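DNA replication and repair protein RecF (Caldanaerobacter subterraneus subsp. tengcongensis, PDB 5Z69) binds ATP and probably single-stranded DNA, and acts as an ATP-switched recombination mediator in DNA repair, with likely roles in replication and SOS induction. Local coordinates at residues 321-324 / 325-328; 142-145 / 146-150; 256-259 / 260-264; 244-247 / 248-252; 45-48 / 49-52. All coordinates share one frame; numbering follows the deposited sequence.

Interaction 1 of 5, residues 321-324 / 325-328. With AGS (phosphothiophosphoric acid-adenylate ester), chain C.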
# COMPACT_ATOMS: atom_id res chain seq x y z
N LEU A 321 27.50 -13.60 11.86
CA LEU A 321 26.76 -12.96 12.95
C LEU A 321 27.52 -11.73 13.42
O LEU A 321 28.52 -11.84 14.15
CB LEU A 321 26.54 -13.93 14.11
CG LEU A 321 25.35 -14.89 13.96
CD1 LEU A 321 25.58 -15.84 12.79
CD2 LEU A 321 25.11 -15.69 15.23
N ASP A 322 27.08 -10.56 12.98
CA ASP A 322 27.83 -9.34 13.27
C ASP A 322 27.21 -8.60 14.42
O ASP A 322 26.16 -8.01 14.27
CB ASP A 322 27.88 -8.43 12.05
CG ASP A 322 28.90 -7.31 12.21
OD1 ASP A 322 29.81 -7.43 13.06
OD2 ASP A 322 28.80 -6.30 11.49
N ASP A 323 27.89 -8.60 15.56
CA ASP A 323 27.51 -7.78 16.70
C ASP A 323 26.06 -8.05 17.10
O ASP A 323 25.28 -7.13 17.30
CB ASP A 323 27.73 -6.29 16.39
CG ASP A 323 27.50 -5.39 17.59
OD1 ASP A 323 27.66 -5.87 18.73
OD2 ASP A 323 27.15 -4.21 17.38
N VAL A 324 25.70 -9.33 17.19
CA VAL A 324 24.33 -9.70 17.49
C VAL A 324 24.33 -10.69 18.66
O VAL A 324 23.28 -11.18 19.09
CB VAL A 324 23.62 -10.28 16.23
CG1 VAL A 324 24.16 -11.66 15.86
CG2 VAL A 324 22.10 -10.30 16.40
N MET A 325 25.51 -10.94 19.21
CA MET A 325 25.64 -11.90 20.30
C MET A 325 25.90 -11.21 21.64
O MET A 325 26.14 -11.88 22.64
CB MET A 325 26.75 -12.91 20.00
CG MET A 325 26.34 -14.37 20.20
SD MET A 325 24.88 -14.81 19.23
CE MET A 325 24.73 -16.55 19.66
N SER A 326 25.87 -9.89 21.66
CA SER A 326 25.95 -9.15 22.91
C SER A 326 24.57 -9.23 23.59
O SER A 326 23.68 -9.90 23.08
CB SER A 326 26.38 -7.71 22.67
OG SER A 326 25.94 -7.26 21.39
N GLU A 327 24.40 -8.54 24.72
CA GLU A 327 23.15 -8.55 25.51
C GLU A 327 22.75 -9.97 25.94
O GLU A 327 23.46 -10.66 26.70
CB GLU A 327 21.96 -7.94 24.75
CG GLU A 327 22.30 -7.02 23.56
CD GLU A 327 21.64 -7.48 22.27
OE1 GLU A 327 22.36 -7.89 21.33
OE2 GLU A 327 20.38 -7.44 22.21
N LEU A 328 21.56 -10.37 25.49
CA LEU A 328 21.12 -11.76 25.45
C LEU A 328 21.10 -12.60 26.72
O LEU A 328 21.99 -13.45 26.87
CB LEU A 328 21.99 -12.50 24.42
CG LEU A 328 21.75 -12.26 22.93
CD1 LEU A 328 22.05 -13.53 22.16
CD2 LEU A 328 20.33 -11.77 22.69
PG AGS C . 31.75 -3.94 14.57
S1G AGS C . 31.43 -5.78 15.14
O2G AGS C . 31.66 -2.99 15.82
O3G AGS C . 30.59 -3.57 13.60
PB AGS C . 34.42 -3.01 14.46
O1B AGS C . 35.57 -3.91 14.76
O2B AGS C . 33.94 -2.28 15.72
O3B AGS C . 33.16 -3.82 13.85
PA AGS C . 35.17 -2.08 11.92
O1A AGS C . 35.47 -3.56 11.65
O2A AGS C . 34.02 -1.45 11.19
O3A AGS C . 34.92 -1.87 13.48
O5' AGS C . 36.45 -1.23 11.68
C5' AGS C . 36.35 -0.03 10.96
C4' AGS C . 37.61 0.71 11.29
O4' AGS C . 38.46 0.73 10.13
C3' AGS C . 37.39 2.16 11.69
O3' AGS C . 38.34 2.56 12.67
C2' AGS C . 37.51 2.90 10.36
O2' AGS C . 37.97 4.24 10.51
C1' AGS C . 38.56 2.05 9.62
N9 AGS C . 38.38 2.01 8.18
C8 AGS C . 37.20 1.98 7.48
N7 AGS C . 37.35 1.98 6.18
C5 AGS C . 38.72 2.02 6.01
C6 AGS C . 39.54 2.05 4.86
N6 AGS C . 39.06 2.02 3.61
N1 AGS C . 40.88 2.11 5.04
C2 AGS C . 41.36 2.13 6.28
N3 AGS C . 40.69 2.11 7.44
C4 AGS C . 39.37 2.05 7.23
O HOH W 1 23.74 -6.14 19.38

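Interaction 2 of 5, residues 142-145 / 146-150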
# COMPACT_ATOMS: atom_id res chain seq x y z
N LYS A 142 15.19 -3.67 -1.88
CA LYS A 142 16.58 -4.06 -2.11
C LYS A 142 16.84 -5.43 -1.47
O LYS A 142 17.52 -6.27 -2.05
CB LYS A 142 17.55 -3.00 -1.57
CG LYS A 142 19.02 -3.49 -1.49
CD LYS A 142 20.03 -2.40 -1.06
CE LYS A 142 21.47 -2.94 -1.10
NZ LYS A 142 22.47 -2.01 -0.50
N TYR A 143 16.26 -5.65 -0.29
CA TYR A 143 16.43 -6.89 0.47
C TYR A 143 15.80 -8.07 -0.25
O TYR A 143 16.40 -9.14 -0.39
CB TYR A 143 15.82 -6.74 1.88
CG TYR A 143 15.80 -8.04 2.64
CD1 TYR A 143 14.62 -8.75 2.83
CD2 TYR A 143 16.99 -8.60 3.12
CE1 TYR A 143 14.62 -9.98 3.51
CE2 TYR A 143 17.00 -9.82 3.80
CZ TYR A 143 15.82 -10.51 3.99
OH TYR A 143 15.87 -11.72 4.66
N LEU A 144 14.57 -7.88 -0.69
CA LEU A 144 13.85 -8.88 -1.44
C LEU A 144 14.54 -9.27 -2.76
O LEU A 144 14.61 -10.44 -3.11
CB LEU A 144 12.43 -8.38 -1.73
CG LEU A 144 11.51 -9.35 -2.47
CD1 LEU A 144 11.34 -10.62 -1.68
CD2 LEU A 144 10.15 -8.68 -2.73
N ASP A 145 15.04 -8.27 -3.50
CA ASP A 145 15.73 -8.52 -4.77
C ASP A 145 17.00 -9.35 -4.54
O ASP A 145 17.32 -10.23 -5.34
CB ASP A 145 16.10 -7.20 -5.44
CG ASP A 145 14.95 -6.56 -6.18
OD1 ASP A 145 13.98 -7.26 -6.55
OD2 ASP A 145 15.04 -5.34 -6.42
N ALA A 146 17.70 -9.07 -3.46
CA ALA A 146 18.96 -9.77 -3.14
C ALA A 146 18.70 -11.19 -2.68
O ALA A 146 19.40 -12.11 -3.08
CB ALA A 146 19.75 -9.01 -2.09
N CYS A 147 17.69 -11.37 -1.81
CA CYS A 147 17.32 -12.71 -1.39
C CYS A 147 16.98 -13.60 -2.57
O CYS A 147 17.46 -14.74 -2.69
CB CYS A 147 16.12 -12.67 -0.44
SG CYS A 147 16.52 -11.98 1.16
N ILE A 148 16.16 -13.07 -3.47
CA ILE A 148 15.71 -13.89 -4.60
C ILE A 148 16.82 -14.16 -5.61
O ILE A 148 16.98 -15.29 -6.05
CB ILE A 148 14.54 -13.26 -5.31
CG1 ILE A 148 13.35 -13.07 -4.32
CG2 ILE A 148 14.15 -14.14 -6.51
CD1 ILE A 148 12.17 -12.31 -4.88
N SER A 149 17.57 -13.11 -5.98
CA SER A 149 18.64 -13.19 -6.95
C SER A 149 19.69 -14.22 -6.54
O SER A 149 20.22 -14.93 -7.39
CB SER A 149 19.30 -11.82 -7.13
OG SER A 149 18.36 -10.89 -7.62
N VAL A 150 19.97 -14.32 -5.25
CA VAL A 150 20.95 -15.29 -4.78
C VAL A 150 20.51 -16.70 -5.13
O VAL A 150 21.32 -17.54 -5.50
CB VAL A 150 21.18 -15.17 -3.25
CG1 VAL A 150 21.85 -16.44 -2.70
CG2 VAL A 150 22.05 -13.94 -2.96

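Interaction 3 of 5, residues 256-259 / 260-264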
# COMPACT_ATOMS: atom_id res chain seq x y z
N LYS A 256 -1.15 5.33 -19.04
CA LYS A 256 -1.84 6.38 -18.29
C LYS A 256 -0.90 7.27 -17.49
O LYS A 256 -1.32 8.30 -16.95
CB LYS A 256 -2.87 5.75 -17.34
CG LYS A 256 -4.07 5.15 -18.05
CD LYS A 256 -4.71 4.02 -17.26
N SER A 257 0.38 6.90 -17.44
CA SER A 257 1.32 7.59 -16.57
C SER A 257 2.14 8.63 -17.33
O SER A 257 2.97 9.34 -16.74
CB SER A 257 2.25 6.56 -15.90
OG SER A 257 3.01 7.15 -14.86
N LEU A 258 1.91 8.71 -18.63
CA LEU A 258 2.83 9.40 -19.53
C LEU A 258 3.06 10.87 -19.14
O LEU A 258 4.21 11.33 -19.08
CB LEU A 258 2.30 9.29 -20.97
CG LEU A 258 3.16 9.83 -22.12
CD1 LEU A 258 2.89 9.03 -23.38
CD2 LEU A 258 2.84 11.29 -22.40
N THR A 259 1.98 11.60 -18.88
CA THR A 259 2.10 13.01 -18.52
C THR A 259 2.84 13.18 -17.22
O THR A 259 3.75 13.99 -17.11
CB THR A 259 0.72 13.68 -18.39
OG1 THR A 259 0.05 13.61 -19.65
CG2 THR A 259 0.86 15.14 -17.95
N LEU A 260 2.46 12.38 -16.23
CA LEU A 260 3.14 12.41 -14.94
C LEU A 260 4.63 12.11 -15.09
O LEU A 260 5.48 12.78 -14.48
CB LEU A 260 2.52 11.40 -13.98
CG LEU A 260 3.25 11.35 -12.64
CD1 LEU A 260 2.67 12.36 -11.67
CD2 LEU A 260 3.22 9.94 -12.06
N ASP A 261 4.96 11.11 -15.91
CA ASP A 261 6.36 10.70 -16.07
C ASP A 261 7.19 11.78 -16.76
O ASP A 261 8.36 11.99 -16.44
CB ASP A 261 6.43 9.38 -16.85
CG ASP A 261 5.94 8.19 -16.03
OD1 ASP A 261 5.75 8.33 -14.80
OD2 ASP A 261 5.75 7.10 -16.61
N LEU A 262 6.56 12.48 -17.70
CA LEU A 262 7.23 13.59 -18.38
C LEU A 262 7.51 14.73 -17.41
O LEU A 262 8.49 15.44 -17.55
CB LEU A 262 6.38 14.09 -19.54
CG LEU A 262 6.48 13.15 -20.74
CD1 LEU A 262 5.49 13.56 -21.79
CD2 LEU A 262 7.90 13.16 -21.31
N LYS A 263 6.64 14.88 -16.41
CA LYS A 263 6.82 15.95 -15.44
C LYS A 263 7.98 15.66 -14.50
O LYS A 263 8.79 16.54 -14.22
CB LYS A 263 5.55 16.16 -14.63
CG LYS A 263 5.73 17.13 -13.49
CD LYS A 263 4.45 17.27 -12.67
CE LYS A 263 3.30 17.90 -13.46
NZ LYS A 263 2.35 16.88 -14.03
N TYR A 264 8.06 14.43 -14.02
CA TYR A 264 9.06 14.08 -13.02
C TYR A 264 10.33 13.49 -13.65
O TYR A 264 11.32 13.28 -12.95
CB TYR A 264 8.47 13.12 -12.00
CG TYR A 264 7.52 13.80 -11.05
CD1 TYR A 264 7.99 14.39 -9.89
CD2 TYR A 264 6.16 13.87 -11.33
CE1 TYR A 264 7.14 15.03 -9.02
CE2 TYR A 264 5.29 14.51 -10.46
CZ TYR A 264 5.79 15.09 -9.31
OH TYR A 264 4.95 15.73 -8.43
O HOH W 2 0.04 10.88 -16.53
O HOH W 3 5.12 5.19 -15.20

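Interaction 4 of 5, residues 244-247 / 248-252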
# COMPACT_ATOMS: atom_id res chain seq x y z
N ASN A 244 -0.48 -13.07 -17.76
CA ASN A 244 -1.13 -12.32 -18.82
C ASN A 244 -1.83 -11.05 -18.30
O ASN A 244 -1.63 -9.95 -18.82
CB ASN A 244 -2.16 -13.20 -19.52
CG ASN A 244 -2.14 -13.02 -21.01
OD1 ASN A 244 -1.11 -12.65 -21.58
ND2 ASN A 244 -3.27 -13.27 -21.66
N LEU A 245 -2.64 -11.25 -17.27
CA LEU A 245 -3.43 -10.17 -16.67
C LEU A 245 -2.52 -9.07 -16.13
O LEU A 245 -2.75 -7.88 -16.36
CB LEU A 245 -4.32 -10.73 -15.56
CG LEU A 245 -5.36 -9.84 -14.88
CD1 LEU A 245 -6.40 -9.35 -15.87
CD2 LEU A 245 -6.03 -10.62 -13.76
N ILE A 246 -1.46 -9.48 -15.42
CA ILE A 246 -0.52 -8.53 -14.82
C ILE A 246 0.19 -7.71 -15.88
O ILE A 246 0.36 -6.50 -15.75
CB ILE A 246 0.51 -9.24 -13.95
CG1 ILE A 246 -0.18 -9.92 -12.76
CG2 ILE A 246 1.56 -8.25 -13.46
CD1 ILE A 246 0.61 -11.11 -12.21
N ARG A 247 0.59 -8.38 -16.95
CA ARG A 247 1.20 -7.69 -18.08
C ARG A 247 0.30 -6.57 -18.60
O ARG A 247 0.73 -5.44 -18.80
CB ARG A 247 1.49 -8.69 -19.18
CG ARG A 247 2.53 -8.25 -20.16
CD ARG A 247 3.09 -9.47 -20.87
NE ARG A 247 3.77 -9.10 -22.11
CZ ARG A 247 4.44 -9.95 -22.88
NH1 ARG A 247 5.03 -9.52 -23.98
NH2 ARG A 247 4.53 -11.23 -22.53
N GLU A 248 -0.97 -6.90 -18.84
CA GLU A 248 -1.91 -5.93 -19.39
C GLU A 248 -2.12 -4.75 -18.44
O GLU A 248 -2.15 -3.61 -18.87
CB GLU A 248 -3.24 -6.59 -19.72
CG GLU A 248 -3.60 -6.56 -21.20
CD GLU A 248 -3.46 -5.17 -21.80
OE1 GLU A 248 -2.42 -4.90 -22.44
OE2 GLU A 248 -4.40 -4.36 -21.65
N LYS A 249 -2.27 -5.04 -17.15
CA LYS A 249 -2.45 -3.98 -16.17
C LYS A 249 -1.24 -3.04 -16.12
O LYS A 249 -1.41 -1.82 -16.12
CB LYS A 249 -2.74 -4.58 -14.79
CG LYS A 249 -4.10 -5.31 -14.73
CD LYS A 249 -4.58 -5.60 -13.30
CE LYS A 249 -5.57 -4.54 -12.79
NZ LYS A 249 -5.27 -4.10 -11.37
N LEU A 250 -0.04 -3.62 -16.11
CA LEU A 250 1.20 -2.84 -16.07
C LEU A 250 1.32 -1.96 -17.29
O LEU A 250 1.67 -0.78 -17.18
CB LEU A 250 2.44 -3.76 -15.98
CG LEU A 250 2.69 -4.52 -14.67
CD1 LEU A 250 3.94 -5.41 -14.77
CD2 LEU A 250 2.80 -3.55 -13.49
N LYS A 251 1.03 -2.53 -18.45
CA LYS A 251 1.04 -1.80 -19.70
C LYS A 251 -0.03 -0.67 -19.70
O LYS A 251 0.23 0.45 -20.16
CB LYS A 251 0.81 -2.77 -20.86
CG LYS A 251 0.69 -2.13 -22.24
CD LYS A 251 2.04 -1.72 -22.78
CE LYS A 251 1.91 -1.02 -24.13
NZ LYS A 251 1.42 0.38 -24.01
N ASN A 252 -1.22 -0.94 -19.18
CA ASN A 252 -2.26 0.11 -19.12
C ASN A 252 -1.82 1.26 -18.21
O ASN A 252 -1.99 2.44 -18.53
CB ASN A 252 -3.59 -0.45 -18.61
CG ASN A 252 -4.19 -1.48 -19.55
OD1 ASN A 252 -5.01 -2.30 -19.14
ND2 ASN A 252 -3.77 -1.46 -20.81

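Interaction 5 of 5, residues 45-48 / 49-52. With AGS (phosphothiophosphoric acid-adenylate ester), chain C.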
# COMPACT_ATOMS: atom_id res chain seq x y z
N ASN A 45 34.74 -5.28 9.39
CA ASN A 45 35.46 -5.27 8.13
C ASN A 45 35.76 -6.71 7.64
O ASN A 45 35.66 -7.01 6.46
CB ASN A 45 36.77 -4.48 8.27
CG ASN A 45 36.54 -2.99 8.56
OD1 ASN A 45 35.44 -2.49 8.39
ND2 ASN A 45 37.58 -2.30 9.02
N LEU A 46 36.10 -7.61 8.56
CA LEU A 46 36.44 -8.97 8.14
C LEU A 46 35.18 -9.70 7.66
O LEU A 46 35.22 -10.42 6.65
CB LEU A 46 37.12 -9.73 9.28
CG LEU A 46 37.31 -11.23 9.05
CD1 LEU A 46 38.20 -11.53 7.85
CD2 LEU A 46 37.88 -11.87 10.30
N LEU A 47 34.07 -9.52 8.37
CA LEU A 47 32.79 -10.06 7.92
C LEU A 47 32.39 -9.47 6.57
O LEU A 47 31.88 -10.18 5.69
CB LEU A 47 31.69 -9.79 8.95
CG LEU A 47 31.33 -10.97 9.86
CD1 LEU A 47 32.57 -11.63 10.39
CD2 LEU A 47 30.46 -10.55 11.00
N GLU A 48 32.65 -8.18 6.39
CA GLU A 48 32.38 -7.53 5.12
C GLU A 48 33.22 -8.17 4.01
O GLU A 48 32.75 -8.36 2.90
CB GLU A 48 32.66 -6.03 5.22
CG GLU A 48 32.38 -5.22 3.95
CD GLU A 48 32.64 -3.71 4.15
OE1 GLU A 48 31.73 -2.89 3.87
OE2 GLU A 48 33.74 -3.36 4.60
N ALA A 49 34.47 -8.51 4.32
CA ALA A 49 35.32 -9.18 3.34
C ALA A 49 34.79 -10.57 3.01
O ALA A 49 34.78 -11.00 1.85
CB ALA A 49 36.76 -9.25 3.85
N ILE A 50 34.33 -11.30 4.02
CA ILE A 50 33.77 -12.62 3.78
C ILE A 50 32.47 -12.55 2.98
O ILE A 50 32.30 -13.28 2.02
CB ILE A 50 33.53 -13.37 5.09
CG1 ILE A 50 34.87 -13.57 5.78
CG2 ILE A 50 32.85 -14.71 4.82
CD1 ILE A 50 34.78 -13.86 7.26
N ARG A 51 31.57 -11.63 3.36
CA ARG A 51 30.30 -11.47 2.66
C ARG A 51 30.46 -10.98 1.21
O ARG A 51 29.63 -11.27 0.34
CB ARG A 51 29.41 -10.50 3.45
CG ARG A 51 28.05 -10.21 2.82
CD ARG A 51 27.14 -11.42 2.78
NE ARG A 51 25.79 -11.01 2.39
CZ ARG A 51 24.81 -11.83 2.00
NH1 ARG A 51 25.01 -13.14 1.94
NH2 ARG A 51 23.63 -11.32 1.66
N LEU A 52 31.55 -10.25 0.96
CA LEU A 52 31.90 -9.82 -0.39
C LEU A 52 32.02 -10.98 -1.38
O LEU A 52 31.64 -10.87 -2.56
CB LEU A 52 33.22 -9.03 -0.35
CG LEU A 52 33.85 -8.61 -1.69
CD1 LEU A 52 33.13 -7.36 -2.19
CD2 LEU A 52 35.36 -8.36 -1.54
PG AGS C . 31.75 -3.94 14.57
S1G AGS C . 31.43 -5.78 15.14
O2G AGS C . 31.66 -2.99 15.82
O3G AGS C . 30.59 -3.57 13.60
PB AGS C . 34.42 -3.01 14.46
O1B AGS C . 35.57 -3.91 14.76
O2B AGS C . 33.94 -2.28 15.72
O3B AGS C . 33.16 -3.82 13.85
PA AGS C . 35.17 -2.08 11.92
O1A AGS C . 35.47 -3.56 11.65
O2A AGS C . 34.02 -1.45 11.19
O3A AGS C . 34.92 -1.87 13.48
O5' AGS C . 36.45 -1.23 11.68
C5' AGS C . 36.35 -0.03 10.96
C4' AGS C . 37.61 0.71 11.29
O4' AGS C . 38.46 0.73 10.13
C3' AGS C . 37.39 2.16 11.69
O3' AGS C . 38.34 2.56 12.67
C2' AGS C . 37.51 2.90 10.36
O2' AGS C . 37.97 4.24 10.51
C1' AGS C . 38.56 2.05 9.62
N9 AGS C . 38.38 2.01 8.18
C8 AGS C . 37.20 1.98 7.48
N7 AGS C . 37.35 1.98 6.18
C5 AGS C . 38.72 2.02 6.01
C6 AGS C . 39.54 2.05 4.86
N6 AGS C . 39.06 2.02 3.61
N1 AGS C . 40.88 2.11 5.04
C2 AGS C . 41.36 2.13 6.28
N3 AGS C . 40.69 2.11 7.44
C4 AGS C . 39.37 2.05 7.23

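Interaction 1 of 5, residues 321-324 / 325-328
Met-325 reaches back toward Leu-321 past Val-324, in the loop after strand 318-321. A bend at chi2 (56°) swings the thioether of Met-325 back, and SD comes to rest 4.1 Å from CD2 of Leu-321; the two side chains slant across one another rather than running alongside. The same sulfur lies 4.0 Å from Val-324 O. Val-324 places CG1 between its own N and carbonyl carbon (chi1 71°), which leaves that methyl 3.7 Å from Met-325 N. Ile-347 of strand 345-349 lies against both Leu-321 and Met-325. The sequence and the place just after strand 318-321 mark this as the Walker B end of the P-loop ATPase fold, running into the D-loop. Asp-322 turns away from these side chains toward the nucleotide, its OD1 3.1 Å from S1G of AGS and hydrogen-bonded to Thr-348 OG1. With alanine in place of Asp-322, Thr-348 OG1 would probably lose its carboxylate partner and a gap would open beside the thiophosphate. A water ties the loop together: it donates to Asp-323 O (2.8 Å) and to Glu-327 OE1 (3.0 Å) and accepts from Ser-326 OG. The other carboxylate oxygen of Glu-327, OE2, forms a salt bridge with Arg-295.

Interaction 2 of 5, residues 142-145 / 146-150
One face of the Tyr-143 ring carries the sulfur of Cys-147, one helical turn on. SG lies 3.5 Å from the ring centroid, 23° off the normal, and is displaced toward the phenol end, where CZ is its nearest ring atom at 3.3 Å. This is a sulfur-aromatic contact, set up because the tyrosine has CG anti to its N (chi1 172°) while the cysteine has SG beside its own N (chi1 -70°), bringing the two groups together along one flank. Leu-301 and Lys-302 of helix 291-313 also touch the tyrosine, and Glu-305 OE1 takes a hydrogen bond with the hydroxyl. All of this rides on helix 137-151, which packs among helices 153-177, 186-222 and 291-313, and whose regular i to i+4 bonds include Cys-147 N to Tyr-143 O at 2.9 Å. Leu-144 and Ile-148 run side by side on a second flank, their CD1 methyls 3.7 Å apart, and Tyr-207 of helix 186-222 packs on both. Farther round, Asp-145 O receives two donors from Ser-149: the backbone N at 3.0 Å and the hydroxyl OG at 2.6 Å, arriving from opposite faces of the carbonyl plane. That double grip satisfies the buried serine hydroxyl. The Asp-145 carboxylate leaves the helix toward its neighbours, OD1 bound by Tyr-155 OH and in a salt bridge with Arg-204.

Interaction 3 of 5, residues 256-259 / 260-264
Ser-257 and Asp-261 face each other across the first turn of helix 258-264. Asp-261 N bonds Ser-257 O at 2.8 Å. Beside this bond the two side chains converge: with OG anti to the serine N (chi1 -169°) and the aspartate CG beside its own N (chi1 -71°), OG comes 3.0 Å from Asp-261 OD1. A water links the same pair, standing 2.9 Å from Ser-257 OG and donating to Asp-261 OD2. On the neighbouring flank Leu-258 and Leu-262 run abreast, with CD2 of Leu-258 3.5 Å from CD1 of Leu-262. A second water continues the start of the helix backward, accepting from Leu-260 N (2.9 Å) and donating to Lys-256 O.

Beyond this first shell, helix 153-177 supplies the backing. Arg-169 forms a salt bridge with Asp-261 OD2, Leu-173 touches both Asp-261 and Leu-262, and Gln-268 N donates to Asp-261 OD1 from the chain that follows the helix. The helix also meets the second subunit, where Tyr-264 OH is hydrogen-bonded to Glu-228 OE2 of that chain, so this short helix lies between helix 153-177 and the second subunit. With an arginine, a backbone N-H and a water all offered to one buried carboxylate at the N-terminal end of a helix, Asp-261 is likely to remain ionised and to be fixed in its rotation.

Interaction 4 of 5, residues 244-247 / 248-252
Ile-246 and Leu-250 project together from one flank of helix 243-256. Both have their main branch beside the backbone N, and for Ile-246 (chi1 -64°) this turns CG2 toward the next turn, 3.9 Å from Leu-250 CD1. Leu-250 CG also rests 3.2 Å from Ile-246 O, the carbonyl its own N binds at 2.9 Å. Ile-201 of helix 186-222 packs on both side chains. The polar residues take quite different shapes. Lys-249 lays CG 3.3 Å from Leu-245 O, then kinks at its third and fourth torsions so that NZ reaches Ala-235 O. Arg-247 runs straight from CG to NE. The helix lies on helix 186-222 through Ile-246 and Leu-250, with the salt bridge from Arg-247 NH1 to Glu-195 joining the same two helices. Glu-248 is skewed at chi1 (-117°) and doubles over at the next bond, carrying OE2 to within 3.1 Å of Asn-252 ND2. The amide of Asn-252 meets OE2 from above the carboxylate plane in a bent hydrogen bond (139°), and Arg-253 of the second subunit offers that oxygen a long, weak ion pair; the Glu-248 carboxylate is therefore probably only loosely oriented at the dimer contact.

Interaction 5 of 5, residues 45-48 / 49-52
Leu-46 and Ile-50 meet one turn apart on helix 43-55, the helix that the P-loop (Walker A) of this ATPase runs into. They cross at a slant: Ile-50 presents the CD1 end of its chain to the side of Leu-46, 4.1 Å from CG. Leu-47 CD1 approaches the same methyl more loosely, at 4.4 Å. Phe-346 and Ile-35, from strands of the central sheet, lie against this apolar flank, and the helix is thereby seated on that sheet.

At the nucleotide end Asn-45 points back from the turn. Its backbone N gives a nearly straight bond (165°) to O1A of the AGS alpha phosphate at 2.9 Å. With CG beside its own N (chi1 -64°), the amide passes the phosphate, and ND2 makes a weak bond of 3.3 Å to the ribose O4'. The amide is gripped from both ends, ND2 by Asn-20 OD1 and OD1 by Arg-60 NH1. Cutting Asn-45 back to alanine would probably leave Asn-20 and Arg-60 without their amide partner and the ribose less firmly placed. Glu-48 stretches out fully beyond CG, its OE2 in salt bridges with Arg-19 and with the same Arg-60, its OE1 bonded to Ser-58. Arg-51 bends at chi2 and reaches Thr-122 OG1 with NH1, while its backbone N bonds Leu-47 O at 2.8 Å and 168°.

From the N terminus the order is interaction 5, then 2, 4, 3 and 1. Each is a local contact that closes only a turn of chain; none nests in or crosses another. Interaction 5 lies on the helix that the P-loop runs into, and interaction 1, far along the sequence, returns to it: Leu-47 CD2 packs 3.5 Å from Asp-322 CB, and both contacts touch the same AGS. Interaction 2 lies close to the chain's centre in space, on the helix leading into the long hairpin. Interactions 4 and 3 adjoin on successive helices, with centres about 18 Å apart, and both meet the second subunit. Their centres lie more than 40 Å from those of the two nucleotide-site contacts.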